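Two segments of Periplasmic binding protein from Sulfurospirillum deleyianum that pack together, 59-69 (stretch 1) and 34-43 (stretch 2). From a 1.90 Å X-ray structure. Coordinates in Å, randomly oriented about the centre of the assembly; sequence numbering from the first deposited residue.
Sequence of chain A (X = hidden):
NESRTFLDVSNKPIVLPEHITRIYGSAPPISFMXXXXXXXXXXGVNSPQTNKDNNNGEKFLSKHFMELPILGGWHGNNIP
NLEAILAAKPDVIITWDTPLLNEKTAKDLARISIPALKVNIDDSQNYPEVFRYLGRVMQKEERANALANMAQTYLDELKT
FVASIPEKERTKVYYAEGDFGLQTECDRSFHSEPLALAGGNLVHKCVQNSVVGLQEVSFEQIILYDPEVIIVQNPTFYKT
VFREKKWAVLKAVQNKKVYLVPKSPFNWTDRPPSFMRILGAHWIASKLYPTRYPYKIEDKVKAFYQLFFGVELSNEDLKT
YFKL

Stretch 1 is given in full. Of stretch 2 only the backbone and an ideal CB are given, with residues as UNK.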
# COMPACT_ATOMS: atom_id res chain seq x y z
N LYS A 59 16.03 4.95 8.53
CA LYS A 59 16.86 3.76 8.44
C LYS A 59 16.80 3.10 7.05
O LYS A 59 17.69 2.33 6.70
CB LYS A 59 16.43 2.74 9.51
CG LYS A 59 16.35 3.30 10.93
CD LYS A 59 17.72 3.60 11.53
CE LYS A 59 18.51 2.31 11.78
NZ LYS A 59 19.72 2.52 12.62
N PHE A 60 15.77 3.42 6.25
CA PHE A 60 15.52 2.73 4.98
C PHE A 60 15.50 3.63 3.74
O PHE A 60 15.69 3.13 2.63
CB PHE A 60 14.17 2.01 5.06
CG PHE A 60 14.13 0.87 6.04
CD1 PHE A 60 14.51 -0.40 5.65
CD2 PHE A 60 13.69 1.07 7.33
CE1 PHE A 60 14.47 -1.45 6.55
CE2 PHE A 60 13.64 0.01 8.24
CZ PHE A 60 14.03 -1.24 7.84
N LEU A 61 15.27 4.93 3.92
CA LEU A 61 15.03 5.85 2.81
C LEU A 61 16.14 6.89 2.70
O LEU A 61 16.81 7.20 3.69
CB LEU A 61 13.69 6.56 3.00
CG LEU A 61 12.47 5.67 3.22
CD1 LEU A 61 11.26 6.51 3.60
CD2 LEU A 61 12.18 4.82 1.99
N SER A 62 16.31 7.43 1.51
CA SER A 62 17.36 8.42 1.27
C SER A 62 17.13 9.67 2.11
O SER A 62 16.00 10.03 2.42
CB SER A 62 17.41 8.79 -0.21
OG SER A 62 16.28 9.56 -0.57
N LYS A 63 18.22 10.33 2.47
CA LYS A 63 18.13 11.61 3.17
C LYS A 63 17.37 12.63 2.33
O LYS A 63 16.57 13.40 2.88
CB LYS A 63 19.53 12.12 3.52
CG LYS A 63 19.53 13.20 4.60
CD LYS A 63 20.71 13.04 5.54
CE LYS A 63 20.87 14.23 6.46
NZ LYS A 63 21.27 15.46 5.71
N HIS A 64 17.60 12.64 1.02
CA HIS A 64 16.87 13.55 0.11
C HIS A 64 15.36 13.42 0.30
O HIS A 64 14.68 14.42 0.49
CB HIS A 64 17.23 13.31 -1.35
CG HIS A 64 16.37 14.08 -2.32
ND1 HIS A 64 16.50 15.44 -2.51
CD2 HIS A 64 15.38 13.68 -3.16
CE1 HIS A 64 15.62 15.85 -3.41
NE2 HIS A 64 14.93 14.80 -3.83
N PHE A 65 14.86 12.18 0.24
CA PHE A 65 13.44 11.93 0.38
C PHE A 65 12.93 12.38 1.75
O PHE A 65 11.86 12.99 1.82
CB PHE A 65 13.10 10.46 0.14
CG PHE A 65 11.63 10.13 0.27
CD1 PHE A 65 10.76 10.35 -0.78
CD2 PHE A 65 11.13 9.60 1.44
CE1 PHE A 65 9.41 10.04 -0.68
CE2 PHE A 65 9.78 9.29 1.56
CZ PHE A 65 8.92 9.51 0.50
N MSE A 66 13.69 12.10 2.81
CA MSE A 66 13.27 12.43 4.18
C MSE A 66 13.21 13.91 4.42
O MSE A 66 12.53 14.35 5.34
CB MSE A 66 14.20 11.84 5.23
CG MSE A 66 14.22 10.32 5.25
SE MSE A 66 12.46 9.55 5.70
CE MSE A 66 12.40 10.18 7.57
N GLU A 67 13.92 14.70 3.61
CA GLU A 67 13.96 16.16 3.78
C GLU A 67 13.01 16.92 2.85
O GLU A 67 12.96 18.14 2.90
CB GLU A 67 15.40 16.67 3.62
CG GLU A 67 16.32 16.17 4.73
CD GLU A 67 17.79 16.46 4.48
OE1 GLU A 67 18.18 16.69 3.32
OE2 GLU A 67 18.56 16.44 5.46
N LEU A 68 12.26 16.22 2.00
CA LEU A 68 11.33 16.89 1.08
C LEU A 68 10.20 17.56 1.84
O LEU A 68 9.77 17.06 2.88
CB LEU A 68 10.72 15.89 0.09
CG LEU A 68 11.63 15.27 -0.96
CD1 LEU A 68 10.89 14.15 -1.69
CD2 LEU A 68 12.12 16.33 -1.93
N PRO A 69 9.69 18.68 1.31
CA PRO A 69 8.57 19.35 1.96
C PRO A 69 7.25 18.64 1.67
O PRO A 69 7.15 17.89 0.70
CB PRO A 69 8.58 20.74 1.32
CG PRO A 69 9.11 20.49 -0.05
CD PRO A 69 10.18 19.46 0.15
N UNK A 34 7.06 6.20 -6.86
CA UNK A 34 8.07 7.01 -7.54
C UNK A 34 9.39 6.94 -6.77
O UNK A 34 10.46 6.86 -7.38
CB UNK A 34 7.60 8.46 -7.68
N UNK A 35 9.31 6.94 -5.44
CA UNK A 35 10.52 6.85 -4.61
C UNK A 35 11.39 5.65 -5.01
O UNK A 35 12.59 5.80 -5.23
CB UNK A 35 10.14 6.75 -3.13
N UNK A 36 10.79 4.46 -5.09
CA UNK A 36 11.57 3.26 -5.35
C UNK A 36 12.10 3.18 -6.79
O UNK A 36 13.07 2.50 -7.03
CB UNK A 36 10.72 2.03 -5.05
N UNK A 37 11.47 3.89 -7.72
CA UNK A 37 12.01 4.00 -9.08
C UNK A 37 13.18 4.99 -9.07
O UNK A 37 14.31 4.63 -9.43
CB UNK A 37 10.93 4.45 -10.07
N UNK A 38 12.93 6.22 -8.64
CA UNK A 38 13.99 7.23 -8.50
C UNK A 38 13.44 8.42 -7.73
O UNK A 38 12.50 9.07 -8.19
CB UNK A 38 14.52 7.67 -9.87
N UNK A 39 14.02 8.70 -6.57
CA UNK A 39 13.55 9.81 -5.74
C UNK A 39 14.07 11.17 -6.20
O UNK A 39 13.51 12.21 -5.83
CB UNK A 39 13.96 9.58 -4.29
N UNK A 40 15.11 11.17 -7.03
CA UNK A 40 15.76 12.40 -7.46
C UNK A 40 14.77 13.48 -7.93
O UNK A 40 14.82 14.60 -7.43
CB UNK A 40 16.75 12.08 -8.59
N UNK A 41 13.85 13.15 -8.85
CA UNK A 41 12.98 14.23 -9.34
C UNK A 41 11.76 14.61 -8.47
O UNK A 41 11.04 15.54 -8.83
CB UNK A 41 12.47 13.83 -10.73
N UNK A 42 11.52 13.93 -7.35
CA UNK A 42 10.37 14.27 -6.51
C UNK A 42 10.47 15.67 -5.92
O UNK A 42 11.46 16.00 -5.28
CB UNK A 42 10.23 13.25 -5.38
N UNK A 43 9.44 16.49 -6.13
CA UNK A 43 9.43 17.87 -5.61
C UNK A 43 8.95 17.96 -4.16
O UNK A 43 9.15 18.98 -3.50
CB UNK A 43 8.54 18.75 -6.49

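Position 34 lies on the helix that opens stretch 2. Nothing of stretch 1 comes within 5.5 Å of its ideal CB, so stretch 1 sets no preference. The residue is I34.

Position 35 is still helical, and its CB points toward stretch 1, 4.2 Å from F65 CE1. Beyond it lie the face of the F65 ring, L61 CD2 and, farther out, the backbone N of S62, which has no partner within stretch 1. A long apolar or aromatic side chain would suit, better still with a polar tip. The residue is Y35, with chi1 t. Its ring turns an edge toward the face of F65, with centroids 4.9 Å apart and planes at 62°. L61 CD2 packs off-centre over the Y35 ring, 4.1 Å from its centroid. The hydroxyl reaches the backbone: S62 N donates to Y35 OH at 3.0 Å. Y35 OH also donates to a water at 2.6 Å, and that water donates to F60 O at 2.7 Å.

Positions 36 and 37 continue the helix, out of reach of stretch 1, and many side chains would fit. They are V36 and I37.

Position 38 leaves helical phi/psi, at -168/118, and is also out of reach. A polar residue that can accept from the backbone ahead would suit. In D38, OD1 accepts from the N of position 40 at 3.1 Å.

Position 39 points toward stretch 1 and starts a type I turn. Its CB is 4.4 Å from S62 OG and 4.5 Å from H64 CD2. A short acceptor such as Asp or Asn would suit. The residue is D39, with chi1 p. S62 OG donates to D39 OD2 at 2.6 Å. The same S62 OG accepts from F65 N at 3.1 Å, capping the helix, so D39 holds the cap residue in turn. D39 OD2 also lies at the edge of the H64 ring.

Position 40 is inside the turn and points away. A small polar residue with a free N-H would suit, such as Ser, Thr or Asp. In T40, OG1 donates to D38 OD1 at 2.8 Å.

Position 41 also points away. Its phi of -82 accepts proline among others. P41 makes no contact with stretch 1.

Position 42 closes the turn and points toward stretch 1, its CB 3.9 Å from L68 CD1. A branched or long apolar chain would suit. In L42, CD1 meets the edge of F65, 3.9 Å from F65 CD1.

Position 43 points away. Stretch 1 sets no preference, so many side chains would do. I43 makes its contacts through backbone: its O lies 3.8 Å from P69 CG.

Stretch 2, residues 34-43: IYVIDDTPLI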
# COMPACT_ATOMS: atom_id res chain seq x y z
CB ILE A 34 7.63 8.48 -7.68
CG1 ILE A 34 6.41 8.59 -8.60
CG2 ILE A 34 8.78 9.33 -8.24
CD1 ILE A 34 5.71 9.94 -8.57
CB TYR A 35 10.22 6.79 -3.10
CG TYR A 35 11.49 6.51 -2.36
CD1 TYR A 35 12.38 7.54 -2.07
CD2 TYR A 35 11.87 5.21 -2.08
CE1 TYR A 35 13.61 7.27 -1.47
CE2 TYR A 35 13.08 4.93 -1.49
CZ TYR A 35 13.95 5.96 -1.19
OH TYR A 35 15.15 5.66 -0.59
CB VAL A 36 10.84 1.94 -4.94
CG1 VAL A 36 10.73 1.85 -3.43
CG2 VAL A 36 9.48 1.81 -5.61
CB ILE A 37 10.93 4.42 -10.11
CG1 ILE A 37 9.84 3.35 -10.19
CG2 ILE A 37 11.54 4.63 -11.49
CD1 ILE A 37 8.60 3.81 -10.93
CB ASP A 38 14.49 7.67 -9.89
CG ASP A 38 15.64 8.66 -9.82
OD1 ASP A 38 16.27 8.82 -8.75
OD2 ASP A 38 15.91 9.30 -10.85
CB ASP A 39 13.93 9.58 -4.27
CG ASP A 39 15.42 9.56 -4.04
OD1 ASP A 39 16.12 8.85 -4.80
OD2 ASP A 39 15.88 10.23 -3.10
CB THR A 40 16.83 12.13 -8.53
OG1 THR A 40 17.71 11.09 -8.07
CG2 THR A 40 17.65 13.37 -8.81
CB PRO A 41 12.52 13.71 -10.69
CG PRO A 41 12.52 12.23 -10.53
CD PRO A 41 13.55 11.86 -9.49
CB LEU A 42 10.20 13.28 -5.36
CG LEU A 42 9.45 11.99 -5.65
CD1 LEU A 42 9.64 11.05 -4.46
CD2 LEU A 42 7.98 12.26 -5.91
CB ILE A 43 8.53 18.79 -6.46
CG1 ILE A 43 7.06 18.35 -6.39
CG2 ILE A 43 9.00 18.81 -7.90
CD1 ILE A 43 6.07 19.43 -6.75
O HOH W 1 15.90 3.18 -0.09
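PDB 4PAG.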